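Local coordinates for type 3 secretion system translocon protein SctE (Shigella flexneri, PDB 3U0C), which inserts with IpaC/SctB into the host cell membrane to form a pore through which type III effector proteins enter the cytosol, at residues M190-E193 against K194-S198; T71-T74 against N75-A79; L179-H182 against S183-D187. All coordinates share one frame; numbering follows the deposited sequence.

Contact 1 (M190-E193 against K194-S198)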
ATOM      1  N   MET A 190      -2.565  -5.468  -7.474  1.00 25.98           N
ATOM      2  CA  MET A 190      -3.244  -6.717  -7.814  1.00 35.61           C
ATOM      3  C   MET A 190      -4.749  -6.589  -7.649  1.00 33.00           C
ATOM      4  O   MET A 190      -5.504  -7.018  -8.517  1.00 34.91           O
ATOM      5  CB  MET A 190      -2.750  -7.878  -6.953  1.00 40.16           C
ATOM      6  CG  MET A 190      -1.338  -8.321  -7.275  1.00 48.76           C
ATOM      7  SD  MET A 190      -0.662  -9.428  -6.028  1.00 83.12           S
ATOM      8  CE  MET A 190       0.536  -8.390  -5.203  1.00 62.53           C
ATOM      9  N   GLN A 191      -5.183  -6.017  -6.528  1.00 29.62           N
ATOM     10  CA  GLN A 191      -6.603  -5.798  -6.289  1.00 27.35           C
ATOM     11  C   GLN A 191      -7.207  -4.964  -7.411  1.00 34.83           C
ATOM     12  O   GLN A 191      -8.348  -5.208  -7.822  1.00 30.52           O
ATOM     13  CB  GLN A 191      -6.856  -5.087  -4.965  1.00 34.83           C
ATOM     14  CG  GLN A 191      -6.580  -5.898  -3.698  1.00 39.92           C
ATOM     15  CD  GLN A 191      -7.266  -5.282  -2.491  1.00 37.87           C
ATOM     16  OE1 GLN A 191      -8.422  -4.884  -2.571  1.00 42.76           O
ATOM     17  NE2 GLN A 191      -6.560  -5.188  -1.382  1.00 42.03           N
ATOM     18  N   LEU A 192      -6.451  -3.977  -7.886  1.00 24.13           N
ATOM     19  CA  LEU A 192      -6.929  -3.096  -8.943  1.00 23.72           C
ATOM     20  C   LEU A 192      -7.158  -3.862 -10.243  1.00 25.04           C
ATOM     21  O   LEU A 192      -8.199  -3.715 -10.873  1.00 23.81           O
ATOM     22  CB  LEU A 192      -5.980  -1.925  -9.188  1.00 23.41           C
ATOM     23  CG  LEU A 192      -6.405  -0.974 -10.317  1.00 25.84           C
ATOM     24  CD1 LEU A 192      -7.833  -0.480 -10.120  1.00 23.18           C
ATOM     25  CD2 LEU A 192      -5.447   0.195 -10.430  1.00 22.73           C
ATOM     26  N   GLU A 193      -6.172  -4.667 -10.636  1.00 27.59           N
ATOM     27  CA  GLU A 193      -6.310  -5.542 -11.798  1.00 31.39           C
ATOM     28  C   GLU A 193      -7.528  -6.477 -11.672  1.00 29.60           C
ATOM     29  O   GLU A 193      -8.254  -6.686 -12.626  1.00 27.77           O
ATOM     30  CB  GLU A 193      -5.040  -6.367 -12.006  1.00 35.48           C
ATOM     31  CG  GLU A 193      -4.981  -7.112 -13.328  1.00 37.16           C
ATOM     32  CD  GLU A 193      -3.574  -7.579 -13.674  1.00 44.94           C
ATOM     33  OE1 GLU A 193      -2.774  -7.820 -12.733  1.00 52.28           O
ATOM     34  OE2 GLU A 193      -3.255  -7.690 -14.882  1.00 39.05           O
ATOM     35  N   LYS A 194      -7.719  -7.049 -10.487  1.00 31.34           N
ATOM     36  CA  LYS A 194      -8.840  -7.937 -10.224  1.00 36.84           C
ATOM     37  C   LYS A 194     -10.147  -7.238 -10.591  1.00 37.35           C
ATOM     38  O   LYS A 194     -10.963  -7.777 -11.324  1.00 34.55           O
ATOM     39  CB  LYS A 194      -8.866  -8.340  -8.751  1.00 42.83           C
ATOM     40  CG  LYS A 194      -9.661  -9.609  -8.428  1.00 51.98           C
ATOM     41  CD  LYS A 194      -9.839  -9.787  -6.908  1.00 53.80           C
ATOM     42  CE  LYS A 194     -10.919 -10.838  -6.584  1.00 58.56           C
ATOM     43  NZ  LYS A 194     -11.229 -11.023  -5.114  1.00 54.49           N
ATOM     44  N   GLU A 195     -10.322  -6.030 -10.072  1.00 28.43           N
ATOM     45  CA  GLU A 195     -11.514  -5.241 -10.306  1.00 28.39           C
ATOM     46  C   GLU A 195     -11.714  -4.898 -11.786  1.00 31.28           C
ATOM     47  O   GLU A 195     -12.823  -4.984 -12.309  1.00 34.57           O
ATOM     48  CB  GLU A 195     -11.483  -3.973  -9.454  1.00 32.54           C
ATOM     49  CG  GLU A 195     -11.501  -4.240  -7.939  1.00 44.70           C
ATOM     50  CD  GLU A 195     -12.826  -4.849  -7.470  1.00 48.33           C
ATOM     51  OE1 GLU A 195     -13.795  -4.869  -8.265  1.00 41.36           O
ATOM     52  OE2 GLU A 195     -12.895  -5.308  -6.308  1.00 49.68           O
ATOM     53  N   ILE A 196     -10.635  -4.520 -12.456  1.00 27.92           N
ATOM     54  CA  ILE A 196     -10.699  -4.194 -13.871  1.00 31.33           C
ATOM     55  C   ILE A 196     -11.112  -5.419 -14.689  1.00 36.98           C
ATOM     56  O   ILE A 196     -11.903  -5.313 -15.615  1.00 34.75           O
ATOM     57  CB  ILE A 196      -9.350  -3.663 -14.402  1.00 29.61           C
ATOM     58  CG1 ILE A 196      -9.065  -2.262 -13.852  1.00 25.24           C
ATOM     59  CG2 ILE A 196      -9.358  -3.649 -15.932  1.00 28.65           C
ATOM     60  CD1 ILE A 196      -9.582  -1.137 -14.720  1.00 31.34           C
ATOM     61  N   ASP A 197     -10.576  -6.581 -14.330  1.00 36.77           N
ATOM     62  CA  ASP A 197     -10.808  -7.799 -15.093  1.00 36.11           C
ATOM     63  C   ASP A 197     -12.226  -8.331 -14.922  1.00 38.90           C
ATOM     64  O   ASP A 197     -12.711  -9.099 -15.748  1.00 45.25           O
ATOM     65  CB  ASP A 197      -9.813  -8.886 -14.698  1.00 38.62           C
ATOM     66  CG  ASP A 197      -8.423  -8.648 -15.260  1.00 36.71           C
ATOM     67  OD1 ASP A 197      -8.262  -7.802 -16.162  1.00 38.58           O
ATOM     68  OD2 ASP A 197      -7.489  -9.326 -14.795  1.00 43.24           O
ATOM     69  N   SER A 198     -12.895  -7.934 -13.853  1.00 36.73           N
ATOM     70  CA  SER A 198     -14.231  -8.436 -13.621  1.00 35.52           C
ATOM     71  C   SER A 198     -15.276  -7.353 -13.852  1.00 37.65           C
ATOM     72  O   SER A 198     -16.437  -7.527 -13.487  1.00 39.14           O
ATOM     73  CB  SER A 198     -14.348  -8.986 -12.204  1.00 34.19           C
ATOM     74  OG  SER A 198     -14.631  -7.948 -11.291  1.00 42.64           O
TER

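Contact 2 (T71-T74 against N75-A79)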
ATOM      1  N   THR A  71     -43.261  -8.605 -30.381  1.00 37.26           N
ATOM      2  CA  THR A  71     -42.782  -9.418 -29.281  1.00 44.40           C
ATOM      3  C   THR A  71     -41.244  -9.438 -29.206  1.00 45.92           C
ATOM      4  O   THR A  71     -40.657  -9.409 -28.124  1.00 40.45           O
ATOM      5  CB  THR A  71     -43.346 -10.842 -29.394  1.00 50.18           C
ATOM      6  OG1 THR A  71     -43.328 -11.251 -30.767  1.00 55.23           O
ATOM      7  CG2 THR A  71     -44.807 -10.882 -28.918  1.00 41.95           C
ATOM      8  N   ALA A  72     -40.606  -9.483 -30.369  1.00 42.20           N
ATOM      9  CA  ALA A  72     -39.159  -9.612 -30.466  1.00 41.91           C
ATOM     10  C   ALA A  72     -38.477  -8.355 -29.965  1.00 45.47           C
ATOM     11  O   ALA A  72     -37.502  -8.407 -29.212  1.00 44.51           O
ATOM     12  CB  ALA A  72     -38.765  -9.850 -31.897  1.00 42.13           C
ATOM     13  N   LEU A  73     -38.988  -7.214 -30.420  1.00 36.40           N
ATOM     14  CA  LEU A  73     -38.494  -5.929 -29.956  1.00 35.94           C
ATOM     15  C   LEU A  73     -38.735  -5.801 -28.444  1.00 42.47           C
ATOM     16  O   LEU A  73     -37.839  -5.416 -27.691  1.00 32.34           O
ATOM     17  CB  LEU A  73     -39.154  -4.802 -30.748  1.00 36.37           C
ATOM     18  CG  LEU A  73     -38.761  -3.350 -30.489  1.00 33.11           C
ATOM     19  CD1 LEU A  73     -37.267  -3.144 -30.615  1.00 33.51           C
ATOM     20  CD2 LEU A  73     -39.539  -2.426 -31.442  1.00 30.79           C
ATOM     21  N   THR A  74     -39.940  -6.162 -28.008  1.00 33.82           N
ATOM     22  CA  THR A  74     -40.305  -6.135 -26.594  1.00 34.35           C
ATOM     23  C   THR A  74     -39.287  -6.906 -25.748  1.00 36.28           C
ATOM     24  O   THR A  74     -38.900  -6.497 -24.650  1.00 34.18           O
ATOM     25  CB  THR A  74     -41.695  -6.760 -26.382  1.00 35.68           C
ATOM     26  OG1 THR A  74     -42.693  -5.882 -26.918  1.00 47.84           O
ATOM     27  CG2 THR A  74     -41.977  -6.965 -24.913  1.00 38.22           C
ATOM     28  N   ASN A  75     -38.876  -8.044 -26.278  1.00 44.51           N
ATOM     29  CA  ASN A  75     -37.943  -8.906 -25.604  1.00 46.73           C
ATOM     30  C   ASN A  75     -36.561  -8.281 -25.597  1.00 42.34           C
ATOM     31  O   ASN A  75     -35.866  -8.314 -24.591  1.00 38.32           O
ATOM     32  CB  ASN A  75     -37.912 -10.268 -26.287  1.00 51.07           C
ATOM     33  CG  ASN A  75     -39.115 -11.110 -25.935  1.00 46.33           C
ATOM     34  OD1 ASN A  75     -39.768 -10.881 -24.912  1.00 47.32           O
ATOM     35  ND2 ASN A  75     -39.419 -12.094 -26.776  1.00 45.87           N
ATOM     36  N   LYS A  76     -36.167  -7.709 -26.726  1.00 43.54           N
ATOM     37  CA  LYS A  76     -34.899  -7.010 -26.781  1.00 45.41           C
ATOM     38  C   LYS A  76     -34.846  -5.872 -25.768  1.00 42.94           C
ATOM     39  O   LYS A  76     -33.827  -5.682 -25.097  1.00 34.81           O
ATOM     40  CB  LYS A  76     -34.615  -6.521 -28.195  1.00 42.47           C
ATOM     41  CG  LYS A  76     -34.356  -7.664 -29.144  1.00 43.38           C
ATOM     42  CD  LYS A  76     -34.041  -7.178 -30.534  1.00 41.11           C
ATOM     43  CE  LYS A  76     -33.593  -8.338 -31.382  1.00 36.81           C
ATOM     44  NZ  LYS A  76     -33.396  -7.910 -32.778  1.00 40.04           N
ATOM     45  N   ILE A  77     -35.953  -5.139 -25.645  1.00 30.73           N
ATOM     46  CA  ILE A  77     -36.041  -4.034 -24.696  1.00 28.88           C
ATOM     47  C   ILE A  77     -35.870  -4.496 -23.246  1.00 28.83           C
ATOM     48  O   ILE A  77     -35.222  -3.825 -22.453  1.00 28.43           O
ATOM     49  CB  ILE A  77     -37.354  -3.263 -24.842  1.00 28.63           C
ATOM     50  CG1 ILE A  77     -37.366  -2.492 -26.170  1.00 28.22           C
ATOM     51  CG2 ILE A  77     -37.562  -2.333 -23.663  1.00 28.76           C
ATOM     52  CD1 ILE A  77     -38.720  -1.944 -26.550  1.00 28.29           C
ATOM     53  N   THR A  78     -36.452  -5.637 -22.903  1.00 33.34           N
ATOM     54  CA  THR A  78     -36.277  -6.202 -21.573  1.00 38.36           C
ATOM     55  C   THR A  78     -34.789  -6.482 -21.288  1.00 41.42           C
ATOM     56  O   THR A  78     -34.279  -6.149 -20.213  1.00 33.97           O
ATOM     57  CB  THR A  78     -37.091  -7.498 -21.402  1.00 40.73           C
ATOM     58  OG1 THR A  78     -38.473  -7.251 -21.697  1.00 45.49           O
ATOM     59  CG2 THR A  78     -36.976  -8.011 -19.977  1.00 42.69           C
ATOM     60  N   ALA A  79     -34.100  -7.078 -22.258  1.00 37.25           N
ATOM     61  CA  ALA A  79     -32.681  -7.387 -22.120  1.00 39.41           C
ATOM     62  C   ALA A  79     -31.885  -6.115 -21.877  1.00 38.70           C
ATOM     63  O   ALA A  79     -31.075  -6.034 -20.948  1.00 33.27           O
ATOM     64  CB  ALA A  79     -32.170  -8.097 -23.364  1.00 36.89           C
TER

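Contact 3 (L179-H182 against S183-D187)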
ATOM      1  N   LEU A 179       9.697  -3.093   3.486  1.00 32.96           N
ATOM      2  CA  LEU A 179       9.484  -4.122   2.478  1.00 33.90           C
ATOM      3  C   LEU A 179       8.051  -4.653   2.515  1.00 34.43           C
ATOM      4  O   LEU A 179       7.459  -4.960   1.477  1.00 31.19           O
ATOM      5  CB  LEU A 179      10.476  -5.269   2.689  1.00 32.92           C
ATOM      6  CG  LEU A 179      11.948  -4.957   2.371  1.00 32.49           C
ATOM      7  CD1 LEU A 179      12.854  -6.168   2.619  1.00 34.81           C
ATOM      8  CD2 LEU A 179      12.114  -4.451   0.946  1.00 31.34           C
ATOM      9  N   SER A 180       7.511  -4.743   3.725  1.00 30.18           N
ATOM     10  CA  SER A 180       6.154  -5.195   3.964  1.00 30.06           C
ATOM     11  C   SER A 180       5.140  -4.216   3.363  1.00 34.03           C
ATOM     12  O   SER A 180       4.190  -4.615   2.683  1.00 33.11           O
ATOM     13  CB  SER A 180       5.923  -5.334   5.467  1.00 30.38           C
ATOM     14  OG  SER A 180       4.577  -5.665   5.761  1.00 41.50           O
ATOM     15  N   ILE A 181       5.344  -2.935   3.640  1.00 34.32           N
ATOM     16  CA  ILE A 181       4.526  -1.872   3.077  1.00 30.12           C
ATOM     17  C   ILE A 181       4.567  -1.912   1.557  1.00 31.37           C
ATOM     18  O   ILE A 181       3.531  -1.831   0.907  1.00 30.10           O
ATOM     19  CB  ILE A 181       4.997  -0.487   3.562  1.00 30.13           C
ATOM     20  CG1 ILE A 181       4.792  -0.341   5.067  1.00 30.47           C
ATOM     21  CG2 ILE A 181       4.266   0.622   2.849  1.00 29.69           C
ATOM     22  CD1 ILE A 181       5.513   0.863   5.634  1.00 30.66           C
ATOM     23  N   HIS A 182       5.771  -2.034   1.006  1.00 30.23           N
ATOM     24  CA  HIS A 182       5.959  -2.161  -0.431  1.00 28.67           C
ATOM     25  C   HIS A 182       5.171  -3.342  -0.962  1.00 29.72           C
ATOM     26  O   HIS A 182       4.644  -3.283  -2.064  1.00 31.83           O
ATOM     27  CB  HIS A 182       7.432  -2.356  -0.775  1.00 29.01           C
ATOM     28  CG  HIS A 182       7.710  -2.408  -2.245  1.00 39.45           C
ATOM     29  ND1 HIS A 182       8.138  -1.298  -2.958  1.00 38.50           N
ATOM     30  CD2 HIS A 182       7.621  -3.414  -3.142  1.00 36.52           C
ATOM     31  CE1 HIS A 182       8.306  -1.637  -4.224  1.00 34.44           C
ATOM     32  NE2 HIS A 182       7.997  -2.911  -4.365  1.00 35.09           N
ATOM     33  N   SER A 183       5.101  -4.414  -0.184  1.00 28.04           N
ATOM     34  CA  SER A 183       4.351  -5.584  -0.594  1.00 28.14           C
ATOM     35  C   SER A 183       2.846  -5.285  -0.585  1.00 27.81           C
ATOM     36  O   SER A 183       2.111  -5.714  -1.470  1.00 33.66           O
ATOM     37  CB  SER A 183       4.662  -6.762   0.322  1.00 32.26           C
ATOM     38  OG  SER A 183       4.024  -7.937  -0.153  1.00 38.43           O
ATOM     39  N   LYS A 184       2.402  -4.554   0.428  1.00 27.56           N
ATOM     40  CA  LYS A 184       1.026  -4.139   0.525  1.00 27.31           C
ATOM     41  C   LYS A 184       0.640  -3.234  -0.654  1.00 36.42           C
ATOM     42  O   LYS A 184      -0.479  -3.309  -1.141  1.00 26.64           O
ATOM     43  CB  LYS A 184       0.738  -3.453   1.861  1.00 27.41           C
ATOM     44  CG  LYS A 184       0.569  -4.420   3.035  1.00 27.88           C
ATOM     45  CD  LYS A 184       0.234  -3.704   4.335  1.00 28.03           C
ATOM     46  CE  LYS A 184       0.607  -4.558   5.555  1.00 41.26           C
ATOM     47  NZ  LYS A 184       0.005  -4.030   6.820  1.00 46.60           N
ATOM     48  N   LEU A 185       1.566  -2.388  -1.111  1.00 33.56           N
ATOM     49  CA  LEU A 185       1.289  -1.543  -2.269  1.00 31.07           C
ATOM     50  C   LEU A 185       1.111  -2.411  -3.499  1.00 29.24           C
ATOM     51  O   LEU A 185       0.195  -2.189  -4.293  1.00 26.83           O
ATOM     52  CB  LEU A 185       2.378  -0.490  -2.502  1.00 27.07           C
ATOM     53  CG  LEU A 185       2.262   0.740  -1.595  1.00 26.99           C
ATOM     54  CD1 LEU A 185       3.598   1.458  -1.430  1.00 27.18           C
ATOM     55  CD2 LEU A 185       1.189   1.683  -2.082  1.00 26.58           C
ATOM     56  N   THR A 186       1.986  -3.398  -3.646  1.00 31.77           N
ATOM     57  CA  THR A 186       1.837  -4.377  -4.701  1.00 34.50           C
ATOM     58  C   THR A 186       0.483  -5.088  -4.619  1.00 38.13           C
ATOM     59  O   THR A 186      -0.172  -5.278  -5.646  1.00 39.51           O
ATOM     60  CB  THR A 186       3.002  -5.386  -4.732  1.00 35.79           C
ATOM     61  OG1 THR A 186       4.227  -4.679  -4.918  1.00 35.77           O
ATOM     62  CG2 THR A 186       2.846  -6.349  -5.894  1.00 35.72           C
ATOM     63  N   ASP A 187       0.043  -5.450  -3.415  1.00 32.12           N
ATOM     64  CA  ASP A 187      -1.294  -6.023  -3.292  1.00 32.21           C
ATOM     65  C   ASP A 187      -2.363  -5.084  -3.833  1.00 30.63           C
ATOM     66  O   ASP A 187      -3.377  -5.536  -4.368  1.00 32.84           O
ATOM     67  CB  ASP A 187      -1.676  -6.377  -1.855  1.00 28.04           C
ATOM     68  CG  ASP A 187      -3.122  -6.879  -1.756  1.00 46.56           C
ATOM     69  OD1 ASP A 187      -3.354  -8.051  -2.117  1.00 51.58           O
ATOM     70  OD2 ASP A 187      -4.021  -6.102  -1.359  1.00 45.42           O
TER

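Contact 1 (M190-E193 against K194-S198)
E193 and D197 sit one helical turn apart near the C-terminal end of helix 150-197, with K194 beside them. The backbone carbonyl O of E193 accepts the N-H of D197, with O and N 2.9 Å apart. One turn back, K194 N gives its hydrogen to M190 O at 3.0 Å. The side chains of E193 and D197 take different courses. The CG of D197 lies beside its own backbone N (chi1 -75°). That turns the carboxylate back toward the preceding turn, with D197 CG 3.3 Å from E193 O. E193 has its CG trans to the backbone N (chi1 -169°), and the rest of the chain runs out extended. Its CG methylene meets the carboxylate of D197, with E193 CG 3.7 Å from D197 OD2. The two carboxylate planes are turned 45° from each other, and E193 OE2 stays 4.5 Å from D197 OD2. The CB of K194 rests 3.3 Å from Q191 O, while its extended chain carries the ammonium group away from M190-E193. On another side of the helix, L192 CD1 meets I196 CG1 at 4.3 Å. L192 also touches I98 and I196 touches F94, both on helix 71-141. The amide of Q191 turns elsewhere and is hydrogen-bonded to D187. The chemistry is that of a helix surface. Backbone bonds hold the turns together, and one leucine-isoleucine pair adds apolar contact. The E193 methylene, not its carboxylate, touches D197. The two like charges are close without contact and probably repel each other mildly.

Contact 2 (T71-T74 against N75-A79)
T71-T74 and N75-A79 form the first turns of helix 71-141, and four i to i+4 backbone bonds join them, from N75 N to T71 O through T78 N to T74 O. The T74 carbonyl is gripped twice. T78 OG1 also donates to T74 O, at 3.1 Å, and it comes from the opposite face of the carbonyl plane to T78 N. This is possible because T78 OG1 lies beside its own backbone N (chi1 -56°), facing back along the helix. The hydroxyl thus places its hydrogen within its own helix. T74 OG1 likewise bonds to the carbonyl four residues back, L70 O. T71 OG1 is bonded to K68 O. N75 folds its amide over the preceding turn, with N75 CG 3.2 Å from T71 O. N75 ND2 is also 3.2 Å from T71 O, but the angle is too poor for a hydrogen bond. The aliphatic part of K76 lies along the A72 carbonyl, with K76 CG 3.2 Å from A72 O, before the chain extends away. L73 and I77 make the apolar pair, where L73 CG meets I77 CD1 at 4.2 Å. Both also touch I58 on helix 50-65, and I77 reaches L54 as well. Such an i, i+4 pair facing a neighbouring helix is typical of helix-helix packing, here between helix 50-65 and the start of the long coiled-coil helix.

Contact 3 (L179-H182 against S183-D187)
This contact is a piece of the coiled-coil region, two successive turns of helix 150-197 where a threonine hydroxyl turns back onto the helix backbone. H182 O accepts two hydrogens from T186. The backbone N of T186 is 3.1 Å from H182 O, and T186 OG1 is 3.2 Å from the same oxygen. The two donors approach from opposite faces of the H182 carbonyl plane. T186 OG1 lies beside its own backbone N (chi1 -59°), which brings the hydroxyl back to the H182 carbonyl. The same hydroxyl also meets the imidazole of H182. H182 has its CG opposite the backbone N (chi1 -176°), which carries the ring out so that H182 CD2 comes 4.0 Å from T186 OG1. The ring is presented obliquely there. S183 lays its CB against the turn before, 3.2 Å from S180 O. Further round the helix, the extended chain of K184 passes the hydroxyl of S180, with S180 OG 4.1 Å from K184 CE. The apolar link is between I181 and L185, where I181 CG2 and L185 CD1 are 4.4 Å apart. L185 N also donates to I181 O, at 2.9 Å. Just beyond the contact, the carbonyl O of T186 is hydrogen-bonded to the hydroxyl of S189. The I181 and L185 side is turned to helix 71-141. There I181 touches D111, Y112 and Q115, and L185 touches L108, so this pair forms part of the interface between the two long helices.

Contacts 3 and 1 follow each other along helix 150-197, with centres about 17 Å apart. Only two residues separate them in sequence, and the Q191 to D187 bond already noted spans that gap. Both face helix 71-141. Contact 3 meets residues between L108 and Q115 of that helix, contact 1 residues between F94 and L101. The order is therefore reversed on the partner helix, as the antiparallel coiled coil requires. Contact 2 lies at the start of that partner helix. Its centre is about 33 Å from that of contact 1 and about 49 Å from that of contact 3. It packs on helix 50-65 instead.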